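Glucose dehydrogenase (Serratia sp. FS14, PDB 7CDY) belongs to the glucose/sorbosone dehydrogenase family, adopts a beta-propeller fold built of antiparallel sheets and binds a calcium ion. Local coordinates at residues 15-20 / 331-336; 27-32 / 63-68; 33-38 / 46-51; 78-83 / 127-132; 91-96 / 109-114. One frame throughout, in Å; residues are numbered along the deposited sequence.

Contact 1 of 5, residues 15-20 / 331-336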
# COMPACT_ATOMS: atom_id res chain seq x y z
N TRP A 15 -5.05 -0.47 -9.35
CA TRP A 15 -4.11 -0.18 -8.28
C TRP A 15 -4.37 -0.97 -7.02
O TRP A 15 -3.43 -1.45 -6.39
CB TRP A 15 -4.12 1.33 -7.96
CG TRP A 15 -2.82 1.86 -7.38
CD1 TRP A 15 -1.76 2.35 -8.08
CD2 TRP A 15 -2.47 1.95 -5.99
NE1 TRP A 15 -0.76 2.74 -7.22
CE2 TRP A 15 -1.18 2.52 -5.93
CE3 TRP A 15 -3.12 1.63 -4.80
CZ2 TRP A 15 -0.53 2.77 -4.71
CZ3 TRP A 15 -2.48 1.88 -3.60
CH2 TRP A 15 -1.19 2.45 -3.56
N SER A 16 -5.63 -1.15 -6.64
CA SER A 16 -5.98 -1.78 -5.38
C SER A 16 -7.18 -2.68 -5.59
O SER A 16 -8.05 -2.40 -6.42
CB SER A 16 -6.36 -0.70 -4.33
OG SER A 16 -6.71 -1.22 -3.06
N LEU A 17 -7.25 -3.76 -4.82
CA LEU A 17 -8.47 -4.55 -4.75
C LEU A 17 -8.78 -4.89 -3.31
O LEU A 17 -7.90 -4.97 -2.46
CB LEU A 17 -8.42 -5.81 -5.62
CG LEU A 17 -7.65 -7.01 -5.08
CD1 LEU A 17 -8.53 -7.96 -4.26
CD2 LEU A 17 -6.97 -7.76 -6.21
N ALA A 18 -10.06 -5.17 -3.06
CA ALA A 18 -10.51 -5.56 -1.74
C ALA A 18 -11.73 -6.46 -1.85
O ALA A 18 -12.66 -6.16 -2.60
CB ALA A 18 -10.87 -4.34 -0.90
N PHE A 19 -11.72 -7.55 -1.10
CA PHE A 19 -12.87 -8.45 -1.09
C PHE A 19 -14.00 -7.89 -0.23
O PHE A 19 -13.76 -7.31 0.83
CB PHE A 19 -12.46 -9.82 -0.57
CG PHE A 19 -11.91 -10.72 -1.64
CD1 PHE A 19 -10.57 -10.67 -1.98
CD2 PHE A 19 -12.74 -11.60 -2.31
CE1 PHE A 19 -10.06 -11.49 -2.97
CE2 PHE A 19 -12.24 -12.42 -3.30
CZ PHE A 19 -10.90 -12.37 -3.63
N LEU A 20 -15.22 -8.08 -0.71
CA LEU A 20 -16.43 -7.87 0.06
C LEU A 20 -16.85 -9.21 0.65
O LEU A 20 -16.35 -10.27 0.22
CB LEU A 20 -17.53 -7.33 -0.86
CG LEU A 20 -17.24 -5.97 -1.50
CD1 LEU A 20 -18.48 -5.48 -2.22
CD2 LEU A 20 -16.80 -4.95 -0.45
N TYR A 331 -4.98 -13.13 -5.15
CA TYR A 331 -5.57 -12.28 -6.18
C TYR A 331 -4.61 -11.13 -6.48
O TYR A 331 -4.16 -10.44 -5.55
CB TYR A 331 -6.94 -11.77 -5.74
CG TYR A 331 -8.00 -12.86 -5.77
CD1 TYR A 331 -8.06 -13.84 -4.79
CD2 TYR A 331 -8.92 -12.92 -6.81
CE1 TYR A 331 -9.02 -14.85 -4.84
CE2 TYR A 331 -9.88 -13.91 -6.86
CZ TYR A 331 -9.92 -14.87 -5.88
OH TYR A 331 -10.89 -15.86 -5.94
N LEU A 332 -4.29 -10.94 -7.75
CA LEU A 332 -3.33 -9.94 -8.19
C LEU A 332 -3.96 -8.98 -9.18
O LEU A 332 -4.90 -9.34 -9.90
CB LEU A 332 -2.13 -10.60 -8.90
CG LEU A 332 -1.42 -11.79 -8.26
CD1 LEU A 332 -0.17 -12.16 -9.05
CD2 LEU A 332 -1.08 -11.54 -6.81
N LEU A 333 -3.41 -7.76 -9.24
CA LEU A 333 -3.68 -6.83 -10.32
C LEU A 333 -2.39 -6.53 -11.06
O LEU A 333 -1.32 -6.44 -10.44
CB LEU A 333 -4.22 -5.49 -9.80
CG LEU A 333 -5.55 -5.57 -9.03
CD1 LEU A 333 -5.88 -4.23 -8.36
CD2 LEU A 333 -6.68 -6.01 -9.94
N THR A 334 -2.48 -6.37 -12.37
CA THR A 334 -1.31 -6.04 -13.19
C THR A 334 -1.37 -4.58 -13.62
O THR A 334 -2.43 -4.07 -13.97
CB THR A 334 -1.14 -6.97 -14.39
OG1 THR A 334 -2.13 -6.69 -15.39
CG2 THR A 334 -1.24 -8.42 -13.97
N ASP A 335 -0.21 -3.92 -13.59
CA ASP A 335 -0.13 -2.47 -13.83
C ASP A 335 0.18 -2.20 -15.30
O ASP A 335 1.33 -1.99 -15.70
CB ASP A 335 0.91 -1.81 -12.94
CG ASP A 335 1.05 -0.32 -13.22
OD1 ASP A 335 0.04 0.30 -13.64
OD2 ASP A 335 2.16 0.23 -13.06
N GLU A 336 -0.87 -2.19 -16.11
CA GLU A 336 -0.76 -1.88 -17.53
C GLU A 336 -2.06 -1.27 -17.99
O GLU A 336 -3.06 -1.26 -17.27
CB GLU A 336 -0.43 -3.13 -18.35
CG GLU A 336 -1.40 -4.24 -18.12
CD GLU A 336 -0.97 -5.57 -18.71
OE1 GLU A 336 -0.71 -5.62 -19.93
OE2 GLU A 336 -0.89 -6.56 -17.95
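Strand 15-19 and strand 331-334 run nearly antiparallel (157°) with axes 7.6 Å apart, too far for backbone pairing, and Leu17 and Leu333 fill much of the gap. No hydrogen bond links the two segments. Leu17 CG sits in the crowded position between backbone N and carbonyl carbon (chi1 78°), and its CD2 comes to 3.8 Å from Leu333 CG. Leu333 CD1 reaches further, lying 3.4 Å from the backbone carbon Ser16 C. The spacing, without backbone bonds, is consistent with packing between first and last blades where a beta-propeller closes, strand 3-19 running between strand 26-30 and strand 339-345. At the far end, in one of two modelled conformers, Phe19 drives its edge into the face of Tyr331, a T-shaped pair with planes at 81° and centroids 4.6 Å apart. Phe19 CZ points at the middle of that face. Beyond the rings, Tyr331 OH is hydrogen-bonded to Asp327, and Pro326 packs on Phe19.

Contact 2 of 5, residues 27-32 / 63-68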
# COMPACT_ATOMS: atom_id res chain seq x y z
N LEU A 27 -13.93 -5.10 -4.91
CA LEU A 27 -13.80 -3.75 -5.41
C LEU A 27 -12.41 -3.56 -5.98
O LEU A 27 -11.44 -4.11 -5.44
CB LEU A 27 -14.04 -2.74 -4.28
CG LEU A 27 -15.46 -2.66 -3.71
CD1 LEU A 27 -15.49 -1.81 -2.44
CD2 LEU A 27 -16.44 -2.11 -4.73
N ILE A 28 -12.31 -2.80 -7.07
CA ILE A 28 -11.05 -2.55 -7.76
C ILE A 28 -10.97 -1.07 -8.07
O ILE A 28 -11.93 -0.51 -8.60
CB ILE A 28 -10.96 -3.34 -9.08
CG1 ILE A 28 -11.15 -4.84 -8.83
CG2 ILE A 28 -9.64 -3.07 -9.79
CD1 ILE A 28 -11.08 -5.68 -10.10
N THR A 29 -9.83 -0.45 -7.79
CA THR A 29 -9.59 0.90 -8.27
C THR A 29 -8.79 0.87 -9.57
O THR A 29 -7.88 0.05 -9.74
CB THR A 29 -8.83 1.75 -7.24
OG1 THR A 29 -7.54 1.16 -7.00
CG2 THR A 29 -9.62 1.83 -5.93
N GLU A 30 -9.15 1.78 -10.47
CA GLU A 30 -8.33 2.12 -11.62
C GLU A 30 -7.71 3.47 -11.31
O GLU A 30 -8.43 4.43 -10.99
CB GLU A 30 -9.18 2.21 -12.89
CG GLU A 30 -9.80 0.88 -13.33
CD GLU A 30 -10.72 1.07 -14.52
OE1 GLU A 30 -10.28 0.83 -15.67
OE2 GLU A 30 -11.86 1.51 -14.32
N ARG A 31 -6.38 3.54 -11.36
CA ARG A 31 -5.68 4.77 -10.99
C ARG A 31 -6.21 6.03 -11.65
O ARG A 31 -6.27 7.07 -10.97
CB ARG A 31 -4.16 4.61 -11.18
CG ARG A 31 -3.35 5.73 -10.53
CD ARG A 31 -1.84 5.49 -10.65
NE ARG A 31 -1.44 5.37 -12.05
CZ ARG A 31 -0.34 4.76 -12.48
NH1 ARG A 31 0.51 4.22 -11.62
NH2 ARG A 31 -0.09 4.72 -13.78
N PRO A 32 -6.62 6.04 -12.93
CA PRO A 32 -7.16 7.28 -13.50
C PRO A 32 -8.35 7.87 -12.75
O PRO A 32 -8.65 9.05 -12.96
CB PRO A 32 -7.54 6.87 -14.93
CG PRO A 32 -6.61 5.78 -15.25
CD PRO A 32 -6.41 5.02 -13.97
N LEU A 63 -6.12 5.46 -5.47
CA LEU A 63 -5.16 4.49 -4.97
C LEU A 63 -5.85 3.35 -4.22
O LEU A 63 -6.44 2.48 -4.87
CB LEU A 63 -4.05 5.19 -4.17
CG LEU A 63 -3.36 6.32 -4.96
CD1 LEU A 63 -2.43 7.13 -4.07
CD2 LEU A 63 -2.62 5.81 -6.20
N GLU A 64 -5.80 3.31 -2.89
CA GLU A 64 -6.30 2.15 -2.16
C GLU A 64 -7.82 2.18 -2.00
O GLU A 64 -8.41 3.24 -1.78
CB GLU A 64 -5.68 2.09 -0.75
CG GLU A 64 -5.82 0.74 -0.04
CD GLU A 64 -4.70 -0.21 -0.37
OE1 GLU A 64 -4.52 -0.55 -1.57
OE2 GLU A 64 -3.96 -0.61 0.56
N VAL A 65 -8.43 1.00 -2.05
CA VAL A 65 -9.80 0.79 -1.58
C VAL A 65 -9.74 -0.20 -0.42
O VAL A 65 -9.10 -1.25 -0.52
CB VAL A 65 -10.74 0.32 -2.71
CG1 VAL A 65 -10.25 -0.97 -3.39
CG2 VAL A 65 -12.16 0.14 -2.18
N LEU A 66 -10.40 0.15 0.69
CA LEU A 66 -10.38 -0.70 1.88
C LEU A 66 -11.73 -0.63 2.59
O LEU A 66 -12.03 0.35 3.29
CB LEU A 66 -9.24 -0.31 2.82
CG LEU A 66 -9.10 -1.13 4.11
CD1 LEU A 66 -9.08 -2.62 3.80
CD2 LEU A 66 -7.85 -0.75 4.89
N PRO A 67 -12.56 -1.66 2.44
CA PRO A 67 -13.76 -1.76 3.27
C PRO A 67 -13.41 -1.75 4.74
O PRO A 67 -12.36 -2.24 5.16
CB PRO A 67 -14.35 -3.11 2.86
CG PRO A 67 -13.80 -3.35 1.47
CD PRO A 67 -12.43 -2.77 1.50
N ALA A 68 -14.28 -1.15 5.53
CA ALA A 68 -14.09 -1.18 6.97
C ALA A 68 -14.15 -2.63 7.47
O ALA A 68 -14.78 -3.49 6.84
CB ALA A 68 -15.20 -0.37 7.66
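With chi1 of 62°, Thr29 sets OG1 between its backbone N and carbonyl carbon, directed at Leu63 O, while CG2 stands anti to the carbonyl carbon and meets Val65. On the other strand, Val65 CG2 is anti to its backbone N and faces Leu27. The Thr29 OG1 to Leu63 O hydrogen bond measures 2.7 Å, and the hydroxyl approaches nearly along the C=O axis, at 160°. Beside it, Thr29 and Val65 pass each other heading opposite ways, with Thr29 CG2 3.7 Å from Val65 CB. Leu27 crosses Val65 at about a right angle, its CD1 3.9 Å from Val65 CG2.

The strands run antiparallel at 163° with axes 6.9 Å apart, and they belong to successive blades of the propeller: 26-30 to the sheet that holds strand 3-19, 62-67 to the next. Leu63 and Glu64 form a classic beta bulge opposite Ser80 within that second sheet. The Glu64 carboxylate is bound by Ser16, Lys128 and Arg323.

The buried Thr29 hydroxyl thus donates a hydrogen bond to Leu63 O in one blade while accepting weakly from Ser16 N in its own, and the one hydrogen bond between the segments lies beside the apolar packing of Thr29 CG2, Val65 and Leu27.

Contact 3 of 5, residues 33-38 / 46-51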
# COMPACT_ATOMS: atom_id res chain seq x y z
N GLY A 33 -9.04 7.10 -11.91
CA GLY A 33 -10.03 7.67 -11.02
C GLY A 33 -11.37 6.96 -10.94
O GLY A 33 -12.37 7.61 -10.62
N ARG A 34 -11.42 5.66 -11.19
CA ARG A 34 -12.68 4.92 -11.18
C ARG A 34 -12.63 3.77 -10.18
O ARG A 34 -11.59 3.13 -10.00
CB ARG A 34 -13.01 4.35 -12.56
CG ARG A 34 -13.18 5.42 -13.62
CD ARG A 34 -13.39 4.80 -14.99
NE ARG A 34 -12.22 4.09 -15.51
CZ ARG A 34 -11.23 4.66 -16.19
NH1 ARG A 34 -11.26 5.96 -16.43
NH2 ARG A 34 -10.22 3.93 -16.63
N LEU A 35 -13.78 3.51 -9.56
CA LEU A 35 -13.97 2.37 -8.67
C LEU A 35 -14.97 1.42 -9.32
O LEU A 35 -16.02 1.86 -9.80
CB LEU A 35 -14.52 2.84 -7.31
CG LEU A 35 -14.72 1.75 -6.25
CD1 LEU A 35 -13.38 1.24 -5.76
CD2 LEU A 35 -15.49 2.31 -5.06
N ARG A 36 -14.63 0.14 -9.36
CA ARG A 36 -15.45 -0.89 -9.99
C ARG A 36 -15.72 -2.00 -8.99
O ARG A 36 -14.99 -2.18 -8.02
CB ARG A 36 -14.74 -1.50 -11.22
CG ARG A 36 -13.92 -0.52 -12.07
CD ARG A 36 -14.82 0.47 -12.80
NE ARG A 36 -15.56 -0.16 -13.88
CZ ARG A 36 -15.18 -0.17 -15.15
NH1 ARG A 36 -14.04 0.42 -15.51
NH2 ARG A 36 -15.92 -0.78 -16.06
N LEU A 37 -16.78 -2.77 -9.26
CA LEU A 37 -17.07 -3.98 -8.51
C LEU A 37 -17.04 -5.15 -9.49
O LEU A 37 -17.76 -5.14 -10.49
CB LEU A 37 -18.44 -3.90 -7.83
CG LEU A 37 -18.90 -5.13 -7.04
CD1 LEU A 37 -17.98 -5.45 -5.88
CD2 LEU A 37 -20.32 -4.94 -6.53
N TRP A 38 -16.22 -6.15 -9.20
CA TRP A 38 -16.15 -7.37 -10.01
C TRP A 38 -16.76 -8.51 -9.22
O TRP A 38 -16.49 -8.67 -8.03
CB TRP A 38 -14.70 -7.71 -10.38
CG TRP A 38 -14.60 -8.93 -11.28
CD1 TRP A 38 -14.63 -8.94 -12.64
CD2 TRP A 38 -14.50 -10.30 -10.86
NE1 TRP A 38 -14.53 -10.24 -13.10
CE2 TRP A 38 -14.44 -11.08 -12.03
CE3 TRP A 38 -14.43 -10.93 -9.61
CZ2 TRP A 38 -14.34 -12.48 -11.99
CZ3 TRP A 38 -14.33 -12.32 -9.58
CH2 TRP A 38 -14.28 -13.07 -10.76
N PRO A 46 -20.04 -1.02 -14.24
CA PRO A 46 -19.65 0.33 -14.65
C PRO A 46 -19.00 1.06 -13.49
O PRO A 46 -19.01 0.58 -12.35
CB PRO A 46 -21.00 0.99 -15.02
CG PRO A 46 -21.95 -0.15 -15.22
CD PRO A 46 -21.51 -1.20 -14.26
N PRO A 47 -18.41 2.23 -13.74
CA PRO A 47 -17.82 2.99 -12.63
C PRO A 47 -18.86 3.34 -11.58
O PRO A 47 -19.98 3.77 -11.89
CB PRO A 47 -17.28 4.25 -13.32
CG PRO A 47 -17.05 3.82 -14.75
CD PRO A 47 -18.18 2.87 -15.04
N ILE A 48 -18.50 3.14 -10.31
CA ILE A 48 -19.37 3.48 -9.20
C ILE A 48 -19.42 4.99 -9.02
O ILE A 48 -18.40 5.68 -9.13
CB ILE A 48 -18.87 2.73 -7.95
CG1 ILE A 48 -19.09 1.23 -8.14
CG2 ILE A 48 -19.54 3.26 -6.67
CD1 ILE A 48 -18.39 0.35 -7.12
N ALA A 49 -20.62 5.51 -8.76
CA ALA A 49 -20.81 6.95 -8.59
C ALA A 49 -20.32 7.42 -7.22
O ALA A 49 -20.18 6.64 -6.28
CB ALA A 49 -22.29 7.31 -8.78
N GLY A 50 -20.04 8.72 -7.12
CA GLY A 50 -19.72 9.33 -5.84
C GLY A 50 -18.26 9.26 -5.43
O GLY A 50 -17.93 9.63 -4.30
N VAL A 51 -17.39 8.78 -6.31
CA VAL A 51 -15.96 8.65 -6.03
C VAL A 51 -15.32 10.03 -6.13
O VAL A 51 -15.68 10.80 -7.03
CB VAL A 51 -15.35 7.64 -7.01
CG1 VAL A 51 -13.83 7.58 -6.92
CG2 VAL A 51 -15.95 6.26 -6.80
O HOH W 1 -15.88 5.30 -10.31
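Pro47 lies against one face of the Arg36 guanidinium, in one of two modelled conformers; Pro47 CD stands 4.1 Å above the plane, displaced toward the rim. Bends at chi2 and chi3 turn Arg36 NE back toward the loop and Ser45 O, its hydrogen-bond partner; NH1 forms a salt bridge to Glu30. Arg34 runs alongside Pro47 in the same direction, Arg34 CD 3.8 Å from Pro47 CG, and is also salt-bridged to Glu30. Strand 34-39 belongs to the first blade, entered through a classic beta bulge in which Gly33 and Arg34 both face Glu30; segment 46-51 is the irregular chain leading on toward the next blade. The backbones are joined by Ile48 N to Leu35 O, 2.8 Å and almost straight at 174°. One water extends this link, accepting from Leu35 N at 2.9 Å and donating to Ile48 O at 2.8 Å. On the buried side, Leu35 CG packs 4.0 Å from Ile48 CD1, and Leu35 CB lies 3.7 Å from Val51 CG2.

Contact 4 of 5, residues 78-83 / 127-132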
# COMPACT_ATOMS: atom_id res chain seq x y z
N TYR A 78 -13.28 2.85 2.75
CA TYR A 78 -12.23 3.86 2.75
C TYR A 78 -11.51 3.88 1.41
O TYR A 78 -11.34 2.84 0.76
CB TYR A 78 -11.20 3.55 3.85
CG TYR A 78 -11.74 3.68 5.26
CD1 TYR A 78 -12.56 2.69 5.80
CD2 TYR A 78 -11.43 4.79 6.05
CE1 TYR A 78 -13.09 2.81 7.09
CE2 TYR A 78 -11.95 4.91 7.35
CZ TYR A 78 -12.76 3.91 7.85
OH TYR A 78 -13.28 4.02 9.13
N LEU A 79 -11.08 5.08 0.99
CA LEU A 79 -10.27 5.26 -0.21
C LEU A 79 -9.10 6.16 0.11
O LEU A 79 -9.23 7.12 0.87
CB LEU A 79 -11.08 5.94 -1.34
CG LEU A 79 -12.31 5.23 -1.88
CD1 LEU A 79 -13.07 6.15 -2.84
CD2 LEU A 79 -11.93 3.93 -2.57
N SER A 80 -7.95 5.87 -0.49
CA SER A 80 -6.86 6.83 -0.53
C SER A 80 -6.67 7.30 -1.97
O SER A 80 -7.02 6.58 -2.92
CB SER A 80 -5.57 6.25 0.05
OG SER A 80 -5.00 5.32 -0.85
N PHE A 81 -6.16 8.52 -2.13
CA PHE A 81 -6.02 9.10 -3.46
C PHE A 81 -5.07 10.28 -3.42
O PHE A 81 -4.83 10.88 -2.37
CB PHE A 81 -7.37 9.51 -4.08
CG PHE A 81 -8.15 10.55 -3.27
CD1 PHE A 81 -8.84 10.20 -2.11
CD2 PHE A 81 -8.24 11.87 -3.71
CE1 PHE A 81 -9.58 11.15 -1.40
CE2 PHE A 81 -8.98 12.83 -3.00
CZ PHE A 81 -9.64 12.46 -1.85
N ALA A 82 -4.50 10.60 -4.58
CA ALA A 82 -3.77 11.85 -4.72
C ALA A 82 -4.77 12.97 -4.93
O ALA A 82 -5.67 12.86 -5.76
CB ALA A 82 -2.83 11.75 -5.92
N GLU A 83 -4.62 14.05 -4.16
CA GLU A 83 -5.56 15.15 -4.15
C GLU A 83 -4.83 16.45 -4.50
O GLU A 83 -3.81 16.77 -3.87
CB GLU A 83 -6.19 15.28 -2.77
CG GLU A 83 -7.19 16.43 -2.65
CD GLU A 83 -7.63 16.68 -1.22
OE1 GLU A 83 -6.76 17.00 -0.39
OE2 GLU A 83 -8.83 16.53 -0.92
N GLY A 127 0.23 5.47 -0.15
CA GLY A 127 -1.20 5.30 -0.33
C GLY A 127 -1.78 4.02 0.22
O GLY A 127 -3.02 3.90 0.28
N LYS A 128 -0.97 3.05 0.62
CA LYS A 128 -1.54 1.82 1.15
C LYS A 128 -2.18 2.06 2.52
O LYS A 128 -1.77 2.94 3.29
CB LYS A 128 -0.49 0.71 1.25
CG LYS A 128 0.19 0.30 -0.08
CD LYS A 128 -0.78 -0.04 -1.20
CE LYS A 128 -1.11 -1.52 -1.28
NZ LYS A 128 -2.10 -1.77 -2.38
N LEU A 129 -3.21 1.26 2.80
CA LEU A 129 -3.98 1.35 4.04
C LEU A 129 -4.07 -0.03 4.66
O LEU A 129 -4.09 -1.04 3.94
CB LEU A 129 -5.42 1.79 3.75
CG LEU A 129 -5.59 3.10 3.00
CD1 LEU A 129 -7.06 3.34 2.68
CD2 LEU A 129 -5.04 4.28 3.79
N ALA A 130 -4.18 -0.09 5.99
CA ALA A 130 -4.42 -1.36 6.66
C ALA A 130 -4.98 -1.12 8.05
O ALA A 130 -4.53 -0.21 8.75
CB ALA A 130 -3.12 -2.18 6.78
N PHE A 131 -5.93 -1.96 8.45
CA PHE A 131 -6.42 -1.93 9.82
C PHE A 131 -5.62 -2.91 10.68
O PHE A 131 -5.20 -3.97 10.22
CB PHE A 131 -7.92 -2.27 9.85
CG PHE A 131 -8.80 -1.14 9.42
CD1 PHE A 131 -9.12 -0.12 10.31
CD2 PHE A 131 -9.32 -1.08 8.13
CE1 PHE A 131 -9.91 0.94 9.91
CE2 PHE A 131 -10.13 -0.03 7.75
CZ PHE A 131 -10.42 0.98 8.64
N ASP A 132 -5.41 -2.53 11.94
CA ASP A 132 -4.83 -3.47 12.90
C ASP A 132 -5.95 -4.25 13.61
O ASP A 132 -7.13 -4.10 13.29
CB ASP A 132 -3.82 -2.77 13.82
CG ASP A 132 -4.47 -1.92 14.92
OD1 ASP A 132 -5.70 -1.87 15.04
OD2 ASP A 132 -3.70 -1.29 15.68
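Ser80 OG donates to Gly127 O at 2.7 Å, in the plane of the carbonyl and on one of its lone pairs (C=O...OG angle 131°). Next to this bond, Leu129 CD1 rests 4.2 Å from Ser80 CB and 4.3 Å from Tyr78 CB. Further along, Phe131 turns its edge to the face of Tyr78 in a T-shaped pair: the centroids are 5.3 Å apart, the planes are at 73°, and Phe131 CZ stands 3.6 Å above the Tyr78 ring, toward its rim. The two side chains cross at about a right angle.

Strand 78-83 belongs to the second propeller blade, and 129-131 is the first strand of the sheet that follows, so the contact packs one blade against its neighbour, with no backbone bond across it.

A second shell holds these groups. Ser80 OG accepts from Glu64 N as it donates to Gly127 O, which ties the serine hydroxyl into the bulge of strand 62-67. Glu64 also grips the other segment, with its carboxylate taking the N-H of Leu129 and a salt bridge from Lys128. Tyr78 OH is hydrogen-bonded to Ala165 O, and Leu66 and Leu137 pack on Phe131.

Contact 5 of 5, residues 91-96 / 109-114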
# COMPACT_ATOMS: atom_id res chain seq x y z
N GLY A 91 -1.03 16.00 -2.72
CA GLY A 91 -0.65 15.13 -1.63
C GLY A 91 -1.70 14.07 -1.44
O GLY A 91 -2.80 14.14 -2.00
N THR A 92 -1.36 13.06 -0.65
CA THR A 92 -2.28 11.96 -0.42
C THR A 92 -3.41 12.38 0.52
O THR A 92 -3.21 13.17 1.44
CB THR A 92 -1.50 10.79 0.16
OG1 THR A 92 -0.44 10.49 -0.75
CG2 THR A 92 -2.38 9.56 0.34
N ALA A 93 -4.61 11.86 0.25
CA ALA A 93 -5.76 12.06 1.13
C ALA A 93 -6.45 10.72 1.34
O ALA A 93 -6.33 9.81 0.51
CB ALA A 93 -6.75 13.05 0.51
N VAL A 94 -7.14 10.60 2.47
CA VAL A 94 -7.88 9.40 2.83
C VAL A 94 -9.27 9.82 3.28
O VAL A 94 -9.41 10.79 4.05
CB VAL A 94 -7.15 8.62 3.94
CG1 VAL A 94 -7.94 7.37 4.35
CG2 VAL A 94 -5.73 8.23 3.50
N GLY A 95 -10.29 9.13 2.79
CA GLY A 95 -11.65 9.40 3.23
C GLY A 95 -12.46 8.12 3.25
O GLY A 95 -11.95 7.04 2.95
N TYR A 96 -13.74 8.25 3.57
CA TYR A 96 -14.63 7.12 3.46
C TYR A 96 -16.02 7.58 3.05
O TYR A 96 -16.39 8.74 3.24
CB TYR A 96 -14.68 6.26 4.73
CG TYR A 96 -15.35 6.88 5.95
CD1 TYR A 96 -16.74 6.97 6.04
CD2 TYR A 96 -14.59 7.32 7.03
CE1 TYR A 96 -17.37 7.51 7.16
CE2 TYR A 96 -15.21 7.86 8.17
CZ TYR A 96 -16.60 7.94 8.21
OH TYR A 96 -17.22 8.47 9.32
N PHE A 109 -19.20 10.51 0.54
CA PHE A 109 -17.76 10.41 0.72
C PHE A 109 -17.20 11.70 1.33
O PHE A 109 -17.52 12.80 0.88
CB PHE A 109 -17.05 10.13 -0.61
CG PHE A 109 -15.57 9.92 -0.45
CD1 PHE A 109 -15.09 8.68 -0.06
CD2 PHE A 109 -14.66 10.95 -0.64
CE1 PHE A 109 -13.74 8.46 0.11
CE2 PHE A 109 -13.30 10.74 -0.47
CZ PHE A 109 -12.84 9.50 -0.09
N LYS A 110 -16.34 11.55 2.34
CA LYS A 110 -15.70 12.70 2.97
C LYS A 110 -14.26 12.36 3.34
O LYS A 110 -13.98 11.25 3.80
CB LYS A 110 -16.44 13.15 4.23
CG LYS A 110 -16.45 12.13 5.35
CD LYS A 110 -17.04 12.69 6.64
CE LYS A 110 -16.52 11.94 7.87
NZ LYS A 110 -17.10 12.51 9.11
N VAL A 111 -13.36 13.33 3.15
CA VAL A 111 -11.97 13.17 3.55
C VAL A 111 -11.85 13.27 5.07
O VAL A 111 -12.46 14.14 5.71
CB VAL A 111 -11.12 14.24 2.85
CG1 VAL A 111 -9.71 14.33 3.44
CG2 VAL A 111 -11.07 13.96 1.35
N ILE A 112 -11.05 12.38 5.65
CA ILE A 112 -10.78 12.37 7.08
C ILE A 112 -9.33 12.66 7.41
O ILE A 112 -9.01 12.87 8.60
CB ILE A 112 -11.23 11.05 7.75
CG1 ILE A 112 -10.36 9.88 7.25
CG2 ILE A 112 -12.72 10.80 7.50
CD1 ILE A 112 -10.56 8.58 8.03
N PHE A 113 -8.43 12.64 6.43
CA PHE A 113 -7.01 12.87 6.67
C PHE A 113 -6.38 13.36 5.37
O PHE A 113 -6.66 12.81 4.30
CB PHE A 113 -6.31 11.58 7.13
CG PHE A 113 -4.81 11.69 7.10
CD1 PHE A 113 -4.13 12.32 8.14
CD2 PHE A 113 -4.08 11.22 6.02
CE1 PHE A 113 -2.75 12.46 8.11
CE2 PHE A 113 -2.70 11.36 5.98
CZ PHE A 113 -2.04 11.97 7.03
N ARG A 114 -5.49 14.34 5.50
CA ARG A 114 -4.74 14.86 4.36
C ARG A 114 -3.28 14.94 4.72
O ARG A 114 -2.92 15.48 5.77
CB ARG A 114 -5.19 16.28 4.02
CG ARG A 114 -6.55 16.37 3.44
CD ARG A 114 -6.78 17.76 2.89
NE ARG A 114 -7.91 17.71 1.99
CZ ARG A 114 -9.17 17.79 2.40
NH1 ARG A 114 -9.45 17.94 3.69
NH2 ARG A 114 -10.15 17.71 1.52
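Gly95 and Val111 make the tight centre of this antiparallel pair, their CA atoms 3.8 Å apart at a beta bulge that shifts the register by one. Opposite Val94, both Ile112 and Phe113 are presented, and Val94 O accepts from the two of them: Ile112 N at 2.8 Å, and Phe113 N at 3.2 Å on a more bent path. Val94 N returns a bond to Phe113 O, and a reciprocal pair joins Tyr96 and Lys110. Gly95 CA comes to 3.0 Å from Lys110 O, and the ring of Phe109 fits against the glycine backbone, Phe109 CE1 being 3.4 Å from Gly95 C. Phe109 CG, anti to its backbone N (chi1 -176°), lies 4.0 Å from Tyr96 O, and the ring beyond it reaches the Gly95 backbone.

The outer side is looser. Lys110 runs beside Tyr96 in the same direction, with Lys110 CE 3.8 Å from Tyr96 OH, while the hydroxyl itself bonds to Glu166. Ile112 CG2 meets Tyr96 CE2 at 3.9 Å. Exposed Arg114 lays a face of its guanidinium over Val111 CG1 and pairs with Glu83.

Strand 91-96 is flanked on its other edge by strand 76-84, whose Leu79 and Phe81 pack on Phe109; Val94 and Phe113 turn instead to Ile139 of strand 137-140, in the next blade.

How the contacts relate
Contacts 1, 2 and 4 are buried packing between adjacent blades; contacts 3 and 5 lie within or beside a single blade and reach the surface. Contacts 2 and 3 meet in the first blade, where strands 26-30 and 34-39 are neighbours, and contacts 4 and 5 share the second through strands 76-84 and 90-99. Between blades the chemistry is mainly apolar, with T-shaped ring pairs in 1 and 4 and one hydroxyl-to-carbonyl bond each in 2 and 4. Contact 5 is instead a backbone ladder, while contact 3 uses one backbone bond and a bridging water. Glu64 links contacts 1, 2 and 4 through Ser16 and Lys128.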